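Local coordinates for uncharacterized protein (PDB 4ECO) that is of unknown function but folds as a leucine-rich repeat solenoid, a scaffold that in many relatives binds other proteins, at residues T537-G542 and S567-Q572; D494-K499 and G517-Y522; V591-D596 and M617-K622. All coordinates share one frame; numbering follows the deposited sequence.

Contact 1. Residues T537-G542 and S567-Q572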
ATOM      1  N   THR A 537      22.861 -13.439  21.494  1.00 46.60           N
ATOM      2  CA  THR A 537      22.441 -13.330  20.084  1.00 44.63           C
ATOM      3  C   THR A 537      22.523 -11.901  19.512  1.00 45.91           C
ATOM      4  O   THR A 537      22.495 -11.749  18.285  1.00 44.56           O
ATOM      5  CB  THR A 537      20.999 -13.828  19.926  1.00 48.53           C
ATOM      6  OG1 THR A 537      20.191 -13.166  20.889  1.00 51.54           O
ATOM      7  CG2 THR A 537      20.872 -15.315  20.123  1.00 44.51           C
ATOM      8  N   LEU A 538      22.635 -10.872  20.389  1.00 41.19           N
ATOM      9  CA  LEU A 538      22.691  -9.447  20.032  1.00 38.83           C
ATOM     10  C   LEU A 538      23.770  -9.174  19.018  1.00 43.12           C
ATOM     11  O   LEU A 538      24.932  -9.446  19.284  1.00 42.84           O
ATOM     12  CB  LEU A 538      22.923  -8.575  21.281  1.00 38.42           C
ATOM     13  CG  LEU A 538      22.923  -7.080  21.072  1.00 41.58           C
ATOM     14  CD1 LEU A 538      21.507  -6.545  20.868  1.00 40.99           C
ATOM     15  CD2 LEU A 538      23.557  -6.402  22.228  1.00 45.10           C
ATOM     16  N   LYS A 539      23.361  -8.637  17.853  1.00 40.71           N
ATOM     17  CA  LYS A 539      24.202  -8.299  16.714  1.00 40.45           C
ATOM     18  C   LYS A 539      24.489  -6.793  16.624  1.00 40.82           C
ATOM     19  O   LYS A 539      25.584  -6.418  16.200  1.00 40.07           O
ATOM     20  CB  LYS A 539      23.533  -8.768  15.414  1.00 43.88           C
ATOM     21  CG  LYS A 539      24.277  -9.880  14.681  1.00 52.73           C
ATOM     22  CD  LYS A 539      23.726 -10.077  13.271  1.00 66.40           C
ATOM     23  CE  LYS A 539      22.483 -10.931  13.250  1.00 82.86           C
ATOM     24  NZ  LYS A 539      21.678 -10.714  12.021  1.00 84.00           N
ATOM     25  N   GLY A 540      23.518  -5.954  16.988  1.00 34.57           N
ATOM     26  CA  GLY A 540      23.681  -4.503  16.919  1.00 34.18           C
ATOM     27  C   GLY A 540      23.103  -3.694  18.063  1.00 38.45           C
ATOM     28  O   GLY A 540      22.007  -3.978  18.548  1.00 37.88           O
ATOM     29  N   PHE A 541      23.830  -2.637  18.454  1.00 35.20           N
ATOM     30  CA  PHE A 541      23.484  -1.727  19.541  1.00 35.20           C
ATOM     31  C   PHE A 541      23.737  -0.278  19.129  1.00 41.08           C
ATOM     32  O   PHE A 541      24.834   0.045  18.661  1.00 41.49           O
ATOM     33  CB  PHE A 541      24.312  -2.073  20.802  1.00 37.38           C
ATOM     34  CG  PHE A 541      23.763  -1.505  22.082  1.00 38.39           C
ATOM     35  CD1 PHE A 541      24.072  -0.206  22.475  1.00 41.65           C
ATOM     36  CD2 PHE A 541      22.920  -2.260  22.889  1.00 41.10           C
ATOM     37  CE1 PHE A 541      23.538   0.334  23.657  1.00 43.96           C
ATOM     38  CE2 PHE A 541      22.390  -1.727  24.075  1.00 45.43           C
ATOM     39  CZ  PHE A 541      22.714  -0.438  24.461  1.00 44.09           C
ATOM     40  N   GLY A 542      22.726   0.568  19.311  1.00 38.20           N
ATOM     41  CA  GLY A 542      22.781   1.988  18.991  1.00 38.21           C
ATOM     42  C   GLY A 542      22.473   2.832  20.209  1.00 43.04           C
ATOM     43  O   GLY A 542      21.466   2.597  20.892  1.00 42.34           O
ATOM     44  N   SER A 567      27.977 -12.248  19.795  1.00 51.69           N
ATOM     45  CA  SER A 567      27.431 -12.022  18.463  1.00 48.21           C
ATOM     46  C   SER A 567      27.517 -10.578  17.999  1.00 49.19           C
ATOM     47  O   SER A 567      27.221 -10.342  16.824  1.00 50.59           O
ATOM     48  CB  SER A 567      25.971 -12.456  18.425  1.00 48.30           C
ATOM     49  OG  SER A 567      25.840 -13.842  18.681  1.00 53.52           O
ATOM     50  N   LEU A 568      27.885  -9.615  18.874  1.00 42.64           N
ATOM     51  CA  LEU A 568      27.869  -8.191  18.504  1.00 41.97           C
ATOM     52  C   LEU A 568      28.873  -7.859  17.412  1.00 47.86           C
ATOM     53  O   LEU A 568      30.061  -8.115  17.586  1.00 50.04           O
ATOM     54  CB  LEU A 568      28.115  -7.292  19.723  1.00 41.73           C
ATOM     55  CG  LEU A 568      27.830  -5.813  19.522  1.00 43.77           C
ATOM     56  CD1 LEU A 568      26.405  -5.480  19.848  1.00 42.28           C
ATOM     57  CD2 LEU A 568      28.753  -4.989  20.345  1.00 45.43           C
ATOM     58  N   THR A 569      28.386  -7.286  16.285  1.00 43.93           N
ATOM     59  CA  THR A 569      29.241  -6.900  15.153  1.00 43.72           C
ATOM     60  C   THR A 569      29.101  -5.396  14.819  1.00 47.31           C
ATOM     61  O   THR A 569      29.954  -4.859  14.113  1.00 49.05           O
ATOM     62  CB  THR A 569      28.999  -7.756  13.908  1.00 47.59           C
ATOM     63  OG1 THR A 569      27.665  -7.617  13.443  1.00 47.32           O
ATOM     64  CG2 THR A 569      29.363  -9.213  14.115  1.00 40.61           C
ATOM     65  N   GLN A 570      28.119  -4.703  15.399  1.00 41.66           N
ATOM     66  CA  GLN A 570      27.966  -3.286  15.126  1.00 40.66           C
ATOM     67  C   GLN A 570      27.590  -2.514  16.396  1.00 44.87           C
ATOM     68  O   GLN A 570      26.560  -2.797  17.020  1.00 45.69           O
ATOM     69  CB  GLN A 570      26.916  -3.066  14.011  1.00 40.82           C
ATOM     70  CG  GLN A 570      26.692  -1.596  13.640  1.00 44.10           C
ATOM     71  CD  GLN A 570      25.915  -1.362  12.373  1.00 59.85           C
ATOM     72  OE1 GLN A 570      25.497  -0.243  12.103  1.00 56.46           O
ATOM     73  NE2 GLN A 570      25.695  -2.397  11.567  1.00 52.35           N
ATOM     74  N   LEU A 571      28.408  -1.503  16.738  1.00 39.84           N
ATOM     75  CA  LEU A 571      28.181  -0.620  17.872  1.00 39.20           C
ATOM     76  C   LEU A 571      28.232   0.816  17.429  1.00 44.55           C
ATOM     77  O   LEU A 571      29.258   1.279  16.936  1.00 43.47           O
ATOM     78  CB  LEU A 571      29.178  -0.853  19.018  1.00 39.40           C
ATOM     79  CG  LEU A 571      29.118   0.164  20.171  1.00 43.05           C
ATOM     80  CD1 LEU A 571      27.786   0.095  20.942  1.00 41.17           C
ATOM     81  CD2 LEU A 571      30.293  -0.007  21.100  1.00 45.58           C
ATOM     82  N   GLN A 572      27.136   1.537  17.669  1.00 42.10           N
ATOM     83  CA  GLN A 572      27.028   2.953  17.359  1.00 41.36           C
ATOM     84  C   GLN A 572      26.947   3.729  18.646  1.00 42.98           C
ATOM     85  O   GLN A 572      25.938   3.638  19.337  1.00 42.71           O
ATOM     86  CB  GLN A 572      25.811   3.215  16.483  1.00 42.17           C
ATOM     87  CG  GLN A 572      25.829   2.510  15.142  1.00 55.54           C
ATOM     88  CD  GLN A 572      24.631   2.923  14.315  1.00 62.66           C
ATOM     89  OE1 GLN A 572      23.752   3.665  14.764  1.00 54.43           O
ATOM     90  NE2 GLN A 572      24.565   2.441  13.085  1.00 49.87           N
TER
HETATM   91  O   HOH W   1      26.141 -10.669  21.504  1.00 53.99           O
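F541 is held at both N and O by the neighbouring strand: N gives its hydrogen to Q570 O at 3.1 Å, and O takes one from Q572 N at 2.9 Å. These bonds put 540-542 and 570-572 in parallel register, their directions 2° apart. Ahead of them K539 O is gripped twice, by T569 N at 2.9 Å and by Q570 N at 3.2 Å, which probably steadies the chain as it enters the second strand. A water gives a hydrogen to L538 O and takes one from S567 N.

Apolar packing lies on the F541 and L571 side. L538 and L568 run side by side, CD2 of L538 3.8 Å from CD1 of L568, and CD1 of L571 lies 4.0 Å from F541 CD1. F541 CG is anti to its backbone N (chi1 -162°), an orientation that carries the ring into the interior, where it meets F528 and I518.

Where G540 and G542 have no side chain, Q570 and Q572 make the face polar: Q572 NE2 donates to Q570 OE1 at 3.0 Å, and both glutamines touch helix 160-168. Leucines and phenylalanine thus suit the solenoid core, flexible amides the face beneath that helix.

Contact 2. Residues D494-K499 and G517-Y522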
ATOM      1  N   ASP A 494      13.183  -0.834  18.486  1.00 37.25           N
ATOM      2  CA  ASP A 494      13.524   0.525  18.075  1.00 35.28           C
ATOM      3  C   ASP A 494      12.920   1.494  19.055  1.00 39.96           C
ATOM      4  O   ASP A 494      11.696   1.566  19.189  1.00 39.67           O
ATOM      5  CB  ASP A 494      13.056   0.826  16.656  1.00 35.43           C
ATOM      6  CG  ASP A 494      13.887   1.873  15.939  1.00 38.43           C
ATOM      7  OD1 ASP A 494      14.523   2.696  16.624  1.00 38.19           O
ATOM      8  OD2 ASP A 494      13.868   1.892  14.688  1.00 41.91           O
ATOM      9  N   LEU A 495      13.785   2.176  19.813  1.00 37.19           N
ATOM     10  CA  LEU A 495      13.377   3.136  20.835  1.00 37.82           C
ATOM     11  C   LEU A 495      14.018   4.507  20.607  1.00 41.13           C
ATOM     12  O   LEU A 495      14.039   5.334  21.530  1.00 42.81           O
ATOM     13  CB  LEU A 495      13.731   2.599  22.239  1.00 39.00           C
ATOM     14  CG  LEU A 495      12.855   1.455  22.748  1.00 43.06           C
ATOM     15  CD1 LEU A 495      13.571   0.653  23.785  1.00 42.27           C
ATOM     16  CD2 LEU A 495      11.490   1.966  23.223  1.00 46.19           C
ATOM     17  N   ARG A 496      14.480   4.776  19.367  1.00 35.79           N
ATOM     18  CA  ARG A 496      15.071   6.069  19.028  1.00 36.39           C
ATOM     19  C   ARG A 496      14.102   7.208  19.298  1.00 43.56           C
ATOM     20  O   ARG A 496      12.876   7.016  19.261  1.00 45.08           O
ATOM     21  CB  ARG A 496      15.490   6.138  17.550  1.00 36.14           C
ATOM     22  CG  ARG A 496      16.667   5.276  17.093  1.00 40.87           C
ATOM     23  CD  ARG A 496      16.714   5.278  15.579  1.00 38.40           C
ATOM     24  NE  ARG A 496      15.445   4.765  15.043  1.00 47.69           N
ATOM     25  CZ  ARG A 496      14.924   5.075  13.862  1.00 51.41           C
ATOM     26  NH1 ARG A 496      15.566   5.887  13.037  1.00 38.04           N
ATOM     27  NH2 ARG A 496      13.769   4.554  13.488  1.00 38.97           N
ATOM     28  N   PHE A 497      14.648   8.402  19.528  1.00 38.64           N
ATOM     29  CA  PHE A 497      13.878   9.629  19.702  1.00 37.29           C
ATOM     30  C   PHE A 497      12.828   9.495  20.760  1.00 43.73           C
ATOM     31  O   PHE A 497      11.629   9.598  20.482  1.00 44.68           O
ATOM     32  CB  PHE A 497      13.223  10.090  18.387  1.00 36.61           C
ATOM     33  CG  PHE A 497      14.254  10.361  17.335  1.00 35.36           C
ATOM     34  CD1 PHE A 497      14.963  11.554  17.329  1.00 37.04           C
ATOM     35  CD2 PHE A 497      14.559   9.400  16.380  1.00 36.24           C
ATOM     36  CE1 PHE A 497      15.950  11.790  16.380  1.00 38.37           C
ATOM     37  CE2 PHE A 497      15.548   9.632  15.425  1.00 39.38           C
ATOM     38  CZ  PHE A 497      16.242  10.824  15.434  1.00 38.15           C
ATOM     39  N   ASN A 498      13.297   9.286  21.980  1.00 40.08           N
ATOM     40  CA  ASN A 498      12.492   9.268  23.186  1.00 40.10           C
ATOM     41  C   ASN A 498      13.267  10.086  24.210  1.00 45.05           C
ATOM     42  O   ASN A 498      14.182  10.835  23.828  1.00 46.08           O
ATOM     43  CB  ASN A 498      12.168   7.834  23.639  1.00 36.29           C
ATOM     44  CG  ASN A 498      10.934   7.270  23.004  1.00 45.73           C
ATOM     45  OD1 ASN A 498       9.831   7.475  23.478  1.00 51.01           O
ATOM     46  ND2 ASN A 498      11.087   6.529  21.932  1.00 31.45           N
ATOM     47  N   LYS A 499      12.914   9.983  25.487  1.00 40.58           N
ATOM     48  CA  LYS A 499      13.607  10.731  26.510  1.00 41.49           C
ATOM     49  C   LYS A 499      14.002   9.752  27.608  1.00 48.37           C
ATOM     50  O   LYS A 499      13.943  10.087  28.794  1.00 51.84           O
ATOM     51  CB  LYS A 499      12.709  11.887  26.994  1.00 44.68           C
ATOM     52  CG  LYS A 499      12.603  13.040  25.993  1.00 51.98           C
ATOM     53  CD  LYS A 499      11.489  13.982  26.340  1.00 66.62           C
ATOM     54  CE  LYS A 499      11.444  15.176  25.416  1.00 86.39           C
ATOM     55  NZ  LYS A 499      10.311  16.095  25.753  1.00101.70           N
ATOM     56  N   GLY A 517      18.745  -6.876  17.685  1.00 39.17           N
ATOM     57  CA  GLY A 517      18.990  -5.450  17.530  1.00 37.78           C
ATOM     58  C   GLY A 517      18.188  -4.568  18.450  1.00 40.05           C
ATOM     59  O   GLY A 517      17.002  -4.788  18.676  1.00 39.14           O
ATOM     60  N   ILE A 518      18.854  -3.570  18.986  1.00 36.25           N
ATOM     61  CA  ILE A 518      18.240  -2.569  19.828  1.00 35.70           C
ATOM     62  C   ILE A 518      18.859  -1.196  19.474  1.00 39.51           C
ATOM     63  O   ILE A 518      20.087  -1.053  19.377  1.00 36.89           O
ATOM     64  CB  ILE A 518      18.321  -2.915  21.338  1.00 38.91           C
ATOM     65  CG1 ILE A 518      17.507  -1.905  22.193  1.00 38.35           C
ATOM     66  CG2 ILE A 518      19.751  -3.119  21.831  1.00 38.63           C
ATOM     67  CD1 ILE A 518      17.033  -2.445  23.530  1.00 35.14           C
ATOM     68  N   ASP A 519      17.982  -0.201  19.229  1.00 37.60           N
ATOM     69  CA  ASP A 519      18.462   1.135  18.936  1.00 37.71           C
ATOM     70  C   ASP A 519      17.885   2.127  19.933  1.00 42.60           C
ATOM     71  O   ASP A 519      16.701   2.381  19.951  1.00 43.32           O
ATOM     72  CB  ASP A 519      18.170   1.561  17.508  1.00 38.52           C
ATOM     73  CG  ASP A 519      19.108   2.646  16.996  1.00 43.10           C
ATOM     74  OD1 ASP A 519      19.597   3.452  17.824  1.00 39.43           O
ATOM     75  OD2 ASP A 519      19.336   2.700  15.763  1.00 48.60           O
ATOM     76  N   LEU A 520      18.741   2.633  20.798  1.00 39.84           N
ATOM     77  CA  LEU A 520      18.412   3.611  21.830  1.00 39.89           C
ATOM     78  C   LEU A 520      18.987   4.994  21.466  1.00 41.72           C
ATOM     79  O   LEU A 520      19.111   5.861  22.338  1.00 39.74           O
ATOM     80  CB  LEU A 520      18.974   3.140  23.199  1.00 40.62           C
ATOM     81  CG  LEU A 520      18.577   1.736  23.682  1.00 44.06           C
ATOM     82  CD1 LEU A 520      19.460   1.296  24.785  1.00 43.53           C
ATOM     83  CD2 LEU A 520      17.111   1.681  24.091  1.00 46.56           C
ATOM     84  N   SER A 521      19.334   5.198  20.180  1.00 38.03           N
ATOM     85  CA  SER A 521      19.892   6.458  19.732  1.00 38.13           C
ATOM     86  C   SER A 521      18.879   7.573  19.920  1.00 44.86           C
ATOM     87  O   SER A 521      17.666   7.357  19.714  1.00 42.99           O
ATOM     88  CB  SER A 521      20.330   6.379  18.281  1.00 38.56           C
ATOM     89  OG  SER A 521      21.461   5.541  18.142  1.00 44.31           O
ATOM     90  N   TYR A 522      19.385   8.764  20.351  1.00 42.19           N
ATOM     91  CA  TYR A 522      18.585   9.971  20.599  1.00 42.04           C
ATOM     92  C   TYR A 522      17.677   9.766  21.794  1.00 46.44           C
ATOM     93  O   TYR A 522      16.450   9.745  21.679  1.00 46.27           O
ATOM     94  CB  TYR A 522      17.775  10.378  19.362  1.00 42.09           C
ATOM     95  CG  TYR A 522      18.670  10.759  18.215  1.00 43.48           C
ATOM     96  CD1 TYR A 522      19.162  12.050  18.097  1.00 45.77           C
ATOM     97  CD2 TYR A 522      19.050   9.819  17.252  1.00 43.05           C
ATOM     98  CE1 TYR A 522      19.975  12.418  17.029  1.00 46.86           C
ATOM     99  CE2 TYR A 522      19.876  10.175  16.185  1.00 43.50           C
ATOM    100  CZ  TYR A 522      20.358  11.477  16.095  1.00 51.46           C
ATOM    101  OH  TYR A 522      21.173  11.907  15.072  1.00 54.43           O
TER
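R496 lies across D519, its aliphatic chain against the carboxylate of the next turn. Its CB meets S521 O at 3.3 Å; CG, anti to the carbonyl carbon (chi1 -69°), reaches D519 OD1 at 3.5 Å, and CD follows along the same carboxylate, nearest to OD2. At chi3 the chain bends back, and the guanidinium turns to its own segment: NE donates to D494 OD1 at 2.8 Å, a salt bridge in the guanidinium plane received on the oxygen's syn lone pair. D519 OD2 stands well out of that plane, so it probably acts there through charge alone; it bonds instead to S159 OG.

D519 OD1 receives both S521 N, which makes an Asx turn, and S521 OG. An alanine in place of D519 would probably leave S521 N and OG and S159 OG without their acceptors, and the R496 chain without the carboxylate it lies on.

Beyond, F497 and Y522 form an offset stack, centroids 4.4 Å apart and planes at 12°, flat rings suiting successive turns that repeat the same shape. Inside, L495 CD1 packs on L520 CD2 at 3.7 Å. L495 N donates to D519 O and N498 N to Y522 O; N498 OD1 accepts from L469 N, while its ND2 donates to L495 O. Inward leucines followed by an asparagine that ties down backbone carbonyls are the signature of the leucine-rich repeat.

Contact 3. Residues V591-D596 and M617-K622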
ATOM      1  N   VAL A 591      31.773  -2.997  12.653  1.00 41.11           N
ATOM      2  CA  VAL A 591      31.185  -1.686  12.347  1.00 39.10           C
ATOM      3  C   VAL A 591      31.137  -0.910  13.660  1.00 42.69           C
ATOM      4  O   VAL A 591      30.328  -1.224  14.532  1.00 41.09           O
ATOM      5  CB  VAL A 591      29.806  -1.724  11.640  1.00 40.98           C
ATOM      6  CG1 VAL A 591      29.289  -0.309  11.398  1.00 40.24           C
ATOM      7  CG2 VAL A 591      29.873  -2.493  10.328  1.00 40.50           C
ATOM      8  N   LEU A 592      32.044   0.060  13.827  1.00 39.69           N
ATOM      9  CA  LEU A 592      32.109   0.844  15.055  1.00 38.47           C
ATOM     10  C   LEU A 592      32.083   2.331  14.762  1.00 42.62           C
ATOM     11  O   LEU A 592      32.955   2.860  14.064  1.00 43.25           O
ATOM     12  CB  LEU A 592      33.375   0.470  15.848  1.00 38.91           C
ATOM     13  CG  LEU A 592      33.688   1.224  17.144  1.00 42.16           C
ATOM     14  CD1 LEU A 592      32.696   0.877  18.277  1.00 40.48           C
ATOM     15  CD2 LEU A 592      35.079   0.881  17.593  1.00 44.09           C
ATOM     16  N   ASP A 593      31.060   2.994  15.296  1.00 39.90           N
ATOM     17  CA  ASP A 593      30.898   4.437  15.200  1.00 40.06           C
ATOM     18  C   ASP A 593      31.232   5.049  16.535  1.00 42.71           C
ATOM     19  O   ASP A 593      30.492   4.853  17.504  1.00 41.48           O
ATOM     20  CB  ASP A 593      29.477   4.838  14.747  1.00 41.37           C
ATOM     21  CG  ASP A 593      29.141   6.300  15.019  1.00 50.39           C
ATOM     22  OD1 ASP A 593      29.968   7.179  14.682  1.00 48.92           O
ATOM     23  OD2 ASP A 593      28.088   6.557  15.623  1.00 60.86           O
ATOM     24  N   ILE A 594      32.361   5.767  16.588  1.00 39.34           N
ATOM     25  CA  ILE A 594      32.803   6.483  17.783  1.00 39.97           C
ATOM     26  C   ILE A 594      32.958   7.967  17.451  1.00 47.27           C
ATOM     27  O   ILE A 594      33.473   8.725  18.275  1.00 50.38           O
ATOM     28  CB  ILE A 594      34.123   5.893  18.372  1.00 42.89           C
ATOM     29  CG1 ILE A 594      35.277   5.880  17.320  1.00 42.65           C
ATOM     30  CG2 ILE A 594      33.883   4.520  19.030  1.00 42.02           C
ATOM     31  CD1 ILE A 594      36.673   5.717  17.866  1.00 37.14           C
ATOM     32  N   LYS A 595      32.538   8.373  16.239  1.00 43.39           N
ATOM     33  CA  LYS A 595      32.717   9.724  15.704  1.00 43.76           C
ATOM     34  C   LYS A 595      32.039  10.748  16.592  1.00 52.56           C
ATOM     35  O   LYS A 595      30.986  10.469  17.150  1.00 52.53           O
ATOM     36  CB  LYS A 595      32.209   9.825  14.258  1.00 42.31           C
ATOM     37  CG  LYS A 595      32.766  11.017  13.500  1.00 37.12           C
ATOM     38  CD  LYS A 595      32.434  10.953  12.010  1.00 42.64           C
ATOM     39  CE  LYS A 595      32.856  12.186  11.232  1.00 53.19           C
ATOM     40  NZ  LYS A 595      34.335  12.340  11.170  1.00 70.26           N
ATOM     41  N   ASP A 596      32.691  11.914  16.762  1.00 52.30           N
ATOM     42  CA  ASP A 596      32.227  13.038  17.573  1.00 52.78           C
ATOM     43  C   ASP A 596      32.095  12.602  19.049  1.00 58.88           C
ATOM     44  O   ASP A 596      31.008  12.533  19.612  1.00 59.35           O
ATOM     45  CB  ASP A 596      30.916  13.638  17.017  1.00 53.28           C
ATOM     46  CG  ASP A 596      30.414  14.884  17.727  1.00 59.99           C
ATOM     47  OD1 ASP A 596      31.235  15.582  18.361  1.00 63.30           O
ATOM     48  OD2 ASP A 596      29.202  15.163  17.640  1.00 60.42           O
HETATM   49  N   MSE A 617      34.941  -1.175   9.376  1.00 60.45           N
HETATM   50  CA  MSE A 617      34.135   0.025   9.142  1.00 60.01           C
HETATM   51  C   MSE A 617      34.173   0.903  10.393  1.00 59.47           C
HETATM   52  O   MSE A 617      33.448   0.645  11.353  1.00 58.50           O
HETATM   53  CB  MSE A 617      32.704  -0.409   8.781  1.00 63.06           C
HETATM   54  CG  MSE A 617      31.747   0.731   8.376  1.00 72.11           C
HETATM   55 SE   MSE A 617      32.373   1.862   6.895  0.75 83.14          SE
HETATM   56  CE  MSE A 617      32.809   0.410   5.518  1.00 80.23           C
ATOM     57  N   LEU A 618      35.052   1.915  10.403  1.00 53.71           N
ATOM     58  CA  LEU A 618      35.205   2.801  11.560  1.00 51.64           C
ATOM     59  C   LEU A 618      34.867   4.256  11.232  1.00 53.08           C
ATOM     60  O   LEU A 618      35.445   4.846  10.318  1.00 52.64           O
ATOM     61  CB  LEU A 618      36.642   2.723  12.115  1.00 52.24           C
ATOM     62  CG  LEU A 618      36.987   3.681  13.243  1.00 56.26           C
ATOM     63  CD1 LEU A 618      36.401   3.213  14.573  1.00 56.33           C
ATOM     64  CD2 LEU A 618      38.466   3.883  13.330  1.00 56.94           C
ATOM     65  N   PHE A 619      33.954   4.840  12.037  1.00 47.14           N
ATOM     66  CA  PHE A 619      33.534   6.238  11.968  1.00 45.08           C
ATOM     67  C   PHE A 619      34.238   6.954  13.102  1.00 48.81           C
ATOM     68  O   PHE A 619      34.053   6.597  14.268  1.00 49.38           O
ATOM     69  CB  PHE A 619      32.008   6.352  12.043  1.00 45.20           C
ATOM     70  CG  PHE A 619      31.299   5.497  11.019  1.00 46.00           C
ATOM     71  CD1 PHE A 619      31.021   5.987   9.747  1.00 47.82           C
ATOM     72  CD2 PHE A 619      30.903   4.195  11.325  1.00 48.50           C
ATOM     73  CE1 PHE A 619      30.352   5.192   8.798  1.00 47.18           C
ATOM     74  CE2 PHE A 619      30.236   3.399  10.374  1.00 49.85           C
ATOM     75  CZ  PHE A 619      29.956   3.909   9.122  1.00 46.52           C
ATOM     76  N   TYR A 620      35.128   7.882  12.767  1.00 44.70           N
ATOM     77  CA  TYR A 620      35.959   8.568  13.753  1.00 45.64           C
ATOM     78  C   TYR A 620      36.417   9.959  13.274  1.00 52.51           C
ATOM     79  O   TYR A 620      36.203  10.328  12.106  1.00 53.04           O
ATOM     80  CB  TYR A 620      37.213   7.692  14.027  1.00 47.09           C
ATOM     81  CG  TYR A 620      38.278   7.766  12.941  1.00 48.07           C
ATOM     82  CD1 TYR A 620      38.060   7.215  11.678  1.00 47.88           C
ATOM     83  CD2 TYR A 620      39.504   8.393  13.178  1.00 50.44           C
ATOM     84  CE1 TYR A 620      39.026   7.301  10.677  1.00 47.29           C
ATOM     85  CE2 TYR A 620      40.483   8.472  12.184  1.00 51.95           C
ATOM     86  CZ  TYR A 620      40.238   7.927  10.934  1.00 53.72           C
ATOM     87  OH  TYR A 620      41.209   7.968   9.965  1.00 50.15           O
ATOM     88  N   ASP A 621      37.098  10.695  14.175  1.00 48.96           N
ATOM     89  CA  ASP A 621      37.726  11.995  13.909  1.00 49.61           C
ATOM     90  C   ASP A 621      39.210  11.849  14.122  1.00 54.26           C
ATOM     91  O   ASP A 621      39.605  11.283  15.144  1.00 54.07           O
ATOM     92  CB  ASP A 621      37.167  13.113  14.820  1.00 51.20           C
ATOM     93  CG  ASP A 621      35.667  13.202  14.929  1.00 55.07           C
ATOM     94  OD1 ASP A 621      35.005  13.323  13.875  1.00 54.23           O
ATOM     95  OD2 ASP A 621      35.157  13.234  16.084  1.00 60.17           O
ATOM     96  N   LYS A 622      40.048  12.381  13.202  1.00 50.75           N
ATOM     97  CA  LYS A 622      41.520  12.280  13.319  1.00 50.43           C
ATOM     98  C   LYS A 622      42.023  13.047  14.546  1.00 56.54           C
ATOM     99  O   LYS A 622      43.129  12.787  15.012  1.00 58.63           O
ATOM    100  CB  LYS A 622      42.209  12.770  12.040  1.00 51.70           C
ATOM    101  CG  LYS A 622      41.888  11.885  10.834  1.00 48.30           C
ATOM    102  CD  LYS A 622      42.508  12.365   9.541  1.00 57.27           C
ATOM    103  CE  LYS A 622      42.097  11.477   8.383  1.00 72.54           C
ATOM    104  NZ  LYS A 622      42.573  11.993   7.067  1.00 83.83           N
TER
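D621 reaches across to the preceding turn with both carboxylate oxygens: OD1 forms a salt bridge with K595 NZ at 3.0 Å, and OD2 accepts from D596 N at 2.9 Å. The lysine is long enough to come across at about a right angle, and its bend at chi4 (67°) also brings NZ to Y620 O, 2.9 Å away and above the carbonyl plane. One ammonium is thereby shared between a carboxylate and a backbone carbonyl, which probably favours the charged form of both side chains. D596 sends its own carboxylate elsewhere, to R553.

Behind this lies the parallel strand ladder of the leucine-rich repeat solenoid, near its C-terminal end. L592 N donates to O of M617, here selenomethionine, F619 N to L592 O and I594 N to F619 O at 3.0 Å. L592 and L618 lie side by side toward the interior, L618 only partly covered, and L618 CD1 also meets I594 CG1 at 4.0 Å.

On the other face V591 CG1 touches the edge of the F619 ring at CE2, and the D593 carboxylate stands at 82° to that ring, OD1 3.4 Å from F619 CB. The same OD1 accepts from K595 N, closing an Asx turn.

Along the chain the order is contact 2, contact 1, contact 3, and their strands follow one another as parallel neighbours: 492-494, 517-519, 540-542, 570-572, 591-593 and 617-619. Contact 1 is the middle one, its centre about 14 Å from that of contact 2 and about 15 Å from that of contact 3. It touches both: G542 O and L520 N, 2.7 Å apart, probably hydrogen-bond, as do L571 N and V591 O at 2.9 Å. Contacts 2 and 3 do not touch, with nearest atoms about 7 Å apart. Helix 160-168, from much earlier in the chain, packs against residues of contacts 1 and 2. The three are successive steps of the solenoid near its C-terminal end; in many relatives the strand-lined face binds other proteins.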